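Local structure of Serine/threonine protein kinase (Mycobacterium tuberculosis, 4ESQ) at residues A158-A171 against Q182-E194. The protein is a transmembrane receptor kinase that probably phosphorylates serine and threonine residues of proteins, this chain being its extracellular sensor domain. Sequence-based numbering, arbitrary orientation.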
loop_
_atom_site.group_PDB
_atom_site.type_symbol
_atom_site.label_atom_id
_atom_site.label_comp_id
_atom_site.label_asym_id
_atom_site.label_seq_id
_atom_site.Cartn_x
_atom_site.Cartn_y
_atom_site.Cartn_z
ATOM N N ALA A 158 -0.830 -4.454 1.567
ATOM C CA ALA A 158 -2.080 -5.056 1.119
ATOM C C ALA A 158 -2.521 -4.374 -0.158
ATOM O O ALA A 158 -2.432 -3.151 -0.282
ATOM C CB ALA A 158 -3.159 -4.929 2.178
ATOM N N MET A 159 -2.990 -5.167 -1.110
ATOM C CA MET A 159 -3.562 -4.611 -2.327
ATOM C C MET A 159 -4.851 -5.338 -2.630
ATOM O O MET A 159 -4.940 -6.556 -2.473
ATOM C CB MET A 159 -2.600 -4.753 -3.511
ATOM C CG MET A 159 -3.164 -4.229 -4.830
ATOM S SD MET A 159 -1.966 -4.313 -6.183
ATOM C CE MET A 159 -0.755 -3.113 -5.628
ATOM N N SER A 160 -5.852 -4.581 -3.049
ATOM C CA SER A 160 -7.107 -5.179 -3.478
ATOM C C SER A 160 -7.679 -4.352 -4.619
ATOM O O SER A 160 -7.097 -3.340 -5.032
ATOM C CB SER A 160 -8.100 -5.264 -2.313
ATOM O OG SER A 160 -9.125 -6.228 -2.574
ATOM N N VAL A 161 -8.819 -4.790 -5.135
ATOM C CA VAL A 161 -9.480 -4.078 -6.211
ATOM C C VAL A 161 -10.974 -4.219 -6.015
ATOM O O VAL A 161 -11.461 -5.279 -5.611
ATOM C CB VAL A 161 -9.065 -4.620 -7.591
ATOM C CG1 VAL A 161 -9.078 -6.147 -7.590
ATOM C CG2 VAL A 161 -9.966 -4.063 -8.694
ATOM N N ALA A 162 -11.687 -3.131 -6.269
ATOM C CA ALA A 162 -13.143 -3.147 -6.309
ATOM C C ALA A 162 -13.545 -2.172 -7.407
ATOM O O ALA A 162 -12.975 -1.086 -7.508
ATOM C CB ALA A 162 -13.719 -2.724 -4.984
ATOM N N ASN A 163 -14.508 -2.558 -8.238
ATOM C CA ASN A 163 -14.879 -1.721 -9.373
ATOM C C ASN A 163 -13.616 -1.412 -10.180
ATOM O O ASN A 163 -12.839 -2.321 -10.470
ATOM C CB ASN A 163 -15.570 -0.435 -8.897
ATOM C CG ASN A 163 -16.524 0.139 -9.933
ATOM O OD1 ASN A 163 -16.406 -0.145 -11.128
ATOM N ND2 ASN A 163 -17.469 0.966 -9.479
ATOM N N ASN A 164 -13.414 -0.144 -10.539
ATOM C CA ASN A 164 -12.250 0.264 -11.324
ATOM C C ASN A 164 -11.125 0.821 -10.456
ATOM O O ASN A 164 -10.251 1.538 -10.954
ATOM C CB ASN A 164 -12.645 1.334 -12.343
ATOM C CG ASN A 164 -13.204 2.575 -11.681
ATOM O OD1 ASN A 164 -14.027 2.485 -10.770
ATOM N ND2 ASN A 164 -12.744 3.740 -12.118
ATOM N N VAL A 165 -11.149 0.503 -9.165
ATOM C CA VAL A 165 -10.219 1.128 -8.227
ATOM C C VAL A 165 -9.312 0.098 -7.573
ATOM O O VAL A 165 -9.785 -0.898 -7.037
ATOM C CB VAL A 165 -10.969 1.890 -7.111
ATOM C CG1 VAL A 165 -9.989 2.473 -6.075
ATOM C CG2 VAL A 165 -11.831 2.981 -7.705
ATOM N N VAL A 166 -8.008 0.344 -7.630
ATOM C CA VAL A 166 -7.040 -0.467 -6.902
ATOM C C VAL A 166 -6.730 0.176 -5.550
ATOM O O VAL A 166 -6.526 1.384 -5.456
ATOM C CB VAL A 166 -5.739 -0.641 -7.700
ATOM C CG1 VAL A 166 -4.653 -1.270 -6.805
ATOM C CG2 VAL A 166 -5.994 -1.492 -8.944
ATOM N N VAL A 167 -6.726 -0.638 -4.509
ATOM C CA VAL A 167 -6.484 -0.173 -3.155
ATOM C C VAL A 167 -5.076 -0.638 -2.804
ATOM O O VAL A 167 -4.762 -1.815 -2.946
ATOM C CB VAL A 167 -7.517 -0.784 -2.206
ATOM C CG1 VAL A 167 -7.273 -0.343 -0.767
ATOM C CG2 VAL A 167 -8.910 -0.378 -2.659
ATOM N N ASP A 168 -4.221 0.288 -2.373
ATOM C CA ASP A 168 -2.798 -0.006 -2.223
ATOM C C ASP A 168 -2.325 0.537 -0.887
ATOM O O ASP A 168 -2.230 1.752 -0.718
ATOM C CB ASP A 168 -2.032 0.666 -3.373
ATOM C CG ASP A 168 -0.659 0.066 -3.614
ATOM O OD1 ASP A 168 -0.260 -0.844 -2.867
ATOM O OD2 ASP A 168 0.022 0.518 -4.569
ATOM N N VAL A 169 -2.031 -0.358 0.054
ATOM C CA VAL A 169 -1.792 0.034 1.450
ATOM C C VAL A 169 -0.501 -0.529 2.051
ATOM O O VAL A 169 -0.171 -1.704 1.870
ATOM C CB VAL A 169 -2.968 -0.423 2.330
ATOM C CG1 VAL A 169 -2.729 -0.055 3.795
ATOM C CG2 VAL A 169 -4.290 0.176 1.821
ATOM N N ASN A 170 0.218 0.314 2.791
ATOM C CA ASN A 170 1.386 -0.119 3.547
ATOM C C ASN A 170 1.175 0.319 4.978
ATOM O O ASN A 170 0.943 1.509 5.237
ATOM C CB ASN A 170 2.657 0.520 2.973
ATOM C CG ASN A 170 3.929 -0.216 3.386
ATOM O OD1 ASN A 170 3.882 -1.345 3.876
ATOM N ND2 ASN A 170 5.070 0.418 3.166
ATOM N N ALA A 171 1.184 -0.633 5.907
ATOM C CA ALA A 171 0.956 -0.312 7.311
ATOM C C ALA A 171 2.108 -0.868 8.137
ATOM O O ALA A 171 2.396 -2.067 8.075
ATOM C CB ALA A 171 -0.378 -0.888 7.792
ATOM N N GLN A 182 -6.827 -5.000 7.034
ATOM C CA GLN A 182 -8.032 -4.361 7.568
ATOM C C GLN A 182 -8.317 -3.040 6.869
ATOM O O GLN A 182 -9.465 -2.713 6.540
ATOM C CB GLN A 182 -7.873 -4.069 9.051
ATOM C CG GLN A 182 -7.915 -5.263 9.943
ATOM C CD GLN A 182 -7.887 -4.809 11.379
ATOM O OE1 GLN A 182 -6.833 -4.775 12.006
ATOM N NE2 GLN A 182 -9.047 -4.396 11.891
ATOM N N ILE A 183 -7.268 -2.261 6.676
ATOM C CA ILE A 183 -7.422 -0.971 6.029
ATOM C C ILE A 183 -7.970 -1.179 4.623
ATOM O O ILE A 183 -8.941 -0.528 4.212
ATOM C CB ILE A 183 -6.090 -0.188 6.036
ATOM C CG1 ILE A 183 -5.791 0.300 7.460
ATOM C CG2 ILE A 183 -6.131 0.991 5.075
ATOM C CD1 ILE A 183 -4.346 0.718 7.671
ATOM N N ALA A 184 -7.372 -2.109 3.892
ATOM C CA ALA A 184 -7.802 -2.375 2.522
ATOM C C ALA A 184 -9.281 -2.754 2.465
ATOM O O ALA A 184 -10.033 -2.260 1.619
ATOM C CB ALA A 184 -6.943 -3.479 1.911
ATOM N N ALA A 185 -9.700 -3.627 3.377
ATOM C CA ALA A 185 -11.087 -4.078 3.394
ATOM C C ALA A 185 -12.038 -2.925 3.678
ATOM O O ALA A 185 -13.130 -2.856 3.104
ATOM C CB ALA A 185 -11.274 -5.198 4.402
ATOM N N LYS A 186 -11.626 -2.009 4.549
ATOM C CA LYS A 186 -12.469 -0.859 4.856
ATOM C C LYS A 186 -12.575 0.095 3.659
ATOM O O LYS A 186 -13.650 0.618 3.370
ATOM C CB LYS A 186 -11.980 -0.142 6.115
ATOM C CG LYS A 186 -12.139 -0.997 7.383
ATOM C CD LYS A 186 -11.503 -0.349 8.598
ATOM C CE LYS A 186 -11.738 -1.186 9.865
ATOM N NZ LYS A 186 -13.185 -1.282 10.216
ATOM N N ILE A 187 -11.469 0.307 2.957
ATOM C CA ILE A 187 -11.508 1.111 1.737
ATOM C C ILE A 187 -12.376 0.451 0.658
ATOM O O ILE A 187 -13.144 1.119 -0.029
ATOM C CB ILE A 187 -10.090 1.402 1.214
ATOM C CG1 ILE A 187 -9.326 2.235 2.239
ATOM C CG2 ILE A 187 -10.154 2.133 -0.144
ATOM C CD1 ILE A 187 -7.804 2.337 1.969
ATOM N N VAL A 188 -12.273 -0.868 0.522
ATOM C CA VAL A 188 -13.103 -1.584 -0.442
ATOM C C VAL A 188 -14.587 -1.389 -0.121
ATOM O O VAL A 188 -15.402 -1.220 -1.029
ATOM C CB VAL A 188 -12.759 -3.075 -0.468
ATOM C CG1 VAL A 188 -13.879 -3.883 -1.110
ATOM C CG2 VAL A 188 -11.427 -3.299 -1.175
ATOM N N ASP A 189 -14.937 -1.397 1.165
ATOM C CA ASP A 189 -16.331 -1.150 1.553
ATOM C C ASP A 189 -16.783 0.243 1.109
ATOM O O ASP A 189 -17.938 0.434 0.722
ATOM C CB ASP A 189 -16.535 -1.303 3.064
ATOM C CG ASP A 189 -16.496 -2.750 3.523
ATOM O OD1 ASP A 189 -16.727 -3.653 2.699
ATOM O OD2 ASP A 189 -16.252 -2.982 4.724
ATOM N N LYS A 190 -15.880 1.220 1.173
ATOM C CA LYS A 190 -16.214 2.568 0.713
ATOM C C LYS A 190 -16.388 2.604 -0.806
ATOM O O LYS A 190 -17.260 3.306 -1.314
ATOM C CB LYS A 190 -15.175 3.598 1.176
ATOM C CG LYS A 190 -15.166 3.804 2.699
ATOM C CD LYS A 190 -14.369 5.042 3.106
ATOM C CE LYS A 190 -14.307 5.185 4.641
ATOM N NZ LYS A 190 -13.596 6.435 5.036
ATOM N N VAL A 191 -15.569 1.849 -1.536
ATOM C CA VAL A 191 -15.743 1.773 -2.990
ATOM C C VAL A 191 -17.117 1.188 -3.292
ATOM O O VAL A 191 -17.854 1.687 -4.153
ATOM C CB VAL A 191 -14.679 0.876 -3.669
ATOM C CG1 VAL A 191 -15.030 0.652 -5.139
ATOM C CG2 VAL A 191 -13.294 1.477 -3.525
ATOM N N ASN A 192 -17.461 0.122 -2.578
ATOM C CA ASN A 192 -18.708 -0.590 -2.841
ATOM C C ASN A 192 -19.934 0.294 -2.677
ATOM O O ASN A 192 -20.950 0.083 -3.337
ATOM C CB ASN A 192 -18.841 -1.817 -1.936
ATOM C CG ASN A 192 -17.901 -2.943 -2.331
ATOM O OD1 ASN A 192 -17.434 -3.008 -3.465
ATOM N ND2 ASN A 192 -17.646 -3.849 -1.397
ATOM N N LYS A 193 -19.840 1.282 -1.794
ATOM C CA LYS A 193 -20.992 2.118 -1.491
ATOM C C LYS A 193 -21.061 3.381 -2.352
ATOM O O LYS A 193 -21.998 4.164 -2.226
ATOM C CB LYS A 193 -21.028 2.455 0.006
ATOM C CG LYS A 193 -20.058 3.525 0.454
ATOM C CD LYS A 193 -20.073 3.635 1.984
ATOM C CE LYS A 193 -19.094 4.679 2.495
ATOM N NZ LYS A 193 -19.042 4.683 3.993
ATOM N N GLU A 194 -20.081 3.565 -3.233
ATOM C CA GLU A 194 -20.042 4.740 -4.110
ATOM C C GLU A 194 -21.310 4.860 -4.948
ATOM O O GLU A 194 -21.687 3.927 -5.662
ATOM C CB GLU A 194 -18.836 4.686 -5.054
ATOM C CG GLU A 194 -17.659 5.551 -4.650
ATOM C CD GLU A 194 -18.041 6.996 -4.369
ATOM O OE1 GLU A 194 -18.127 7.350 -3.179
ATOM O OE2 GLU A 194 -18.240 7.787 -5.321
ATOM O OXT GLU A 194 -21.973 5.898 -4.941
HETATM O O HOH W 1 -18.514 1.126 -6.848
#
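Val167, Val169 and Ala162 of a beta hairpin pack against Ile183, Ala184, Ile187, Val188 and Val191 of helix 182-192. The contact is mainly apolar. Val167 sits at the middle. Its methyls CG1 and CG2 both pack on Ile187 CG2, each at 3.8 Å. Val167 CG1 also sits 3.9 Å from Ala184 CA. Ile183 CG2 rests against Val169 CG1 and CG2, each at 3.8 Å, and the two side chains cross obliquely. Ile183 chi1 of -72° sets CG1 beside the backbone N and CG2 anti to it, which turns CG2 onto Val169. Val169 CG2 also meets Ile187 CD1 tip to tip. Ala158 CB touches Ala184 CB at 4.1 Å. Near the turn, Ala162 CB rests on Val191 CG1 at 3.6 Å and also meets Val188 CG1.

Polar contact between the segments runs through one water. Asn163 ND2 donates to it at 2.8 Å, and the water donates to Val191 O. Asn163 ND2 is also bonded to Gln3 O. Ser160 OG lies beside Val188 CG2 but bonds to Thr140.

The hairpin closes with a type II' turn from Ala162 to Val165. The helix runs nearly parallel to strand 158-162 (19°) and roughly antiparallel to strand 165-171 (152°). The packing joins the last hairpin of the PknH-like extracellular domain to its C-terminal helix. This helix packs on one face of the central antiparallel sheet, also touching strand 84-92 through Ile187. Helix 96-111 covers the opposite face, where it meets Met159 and Val161.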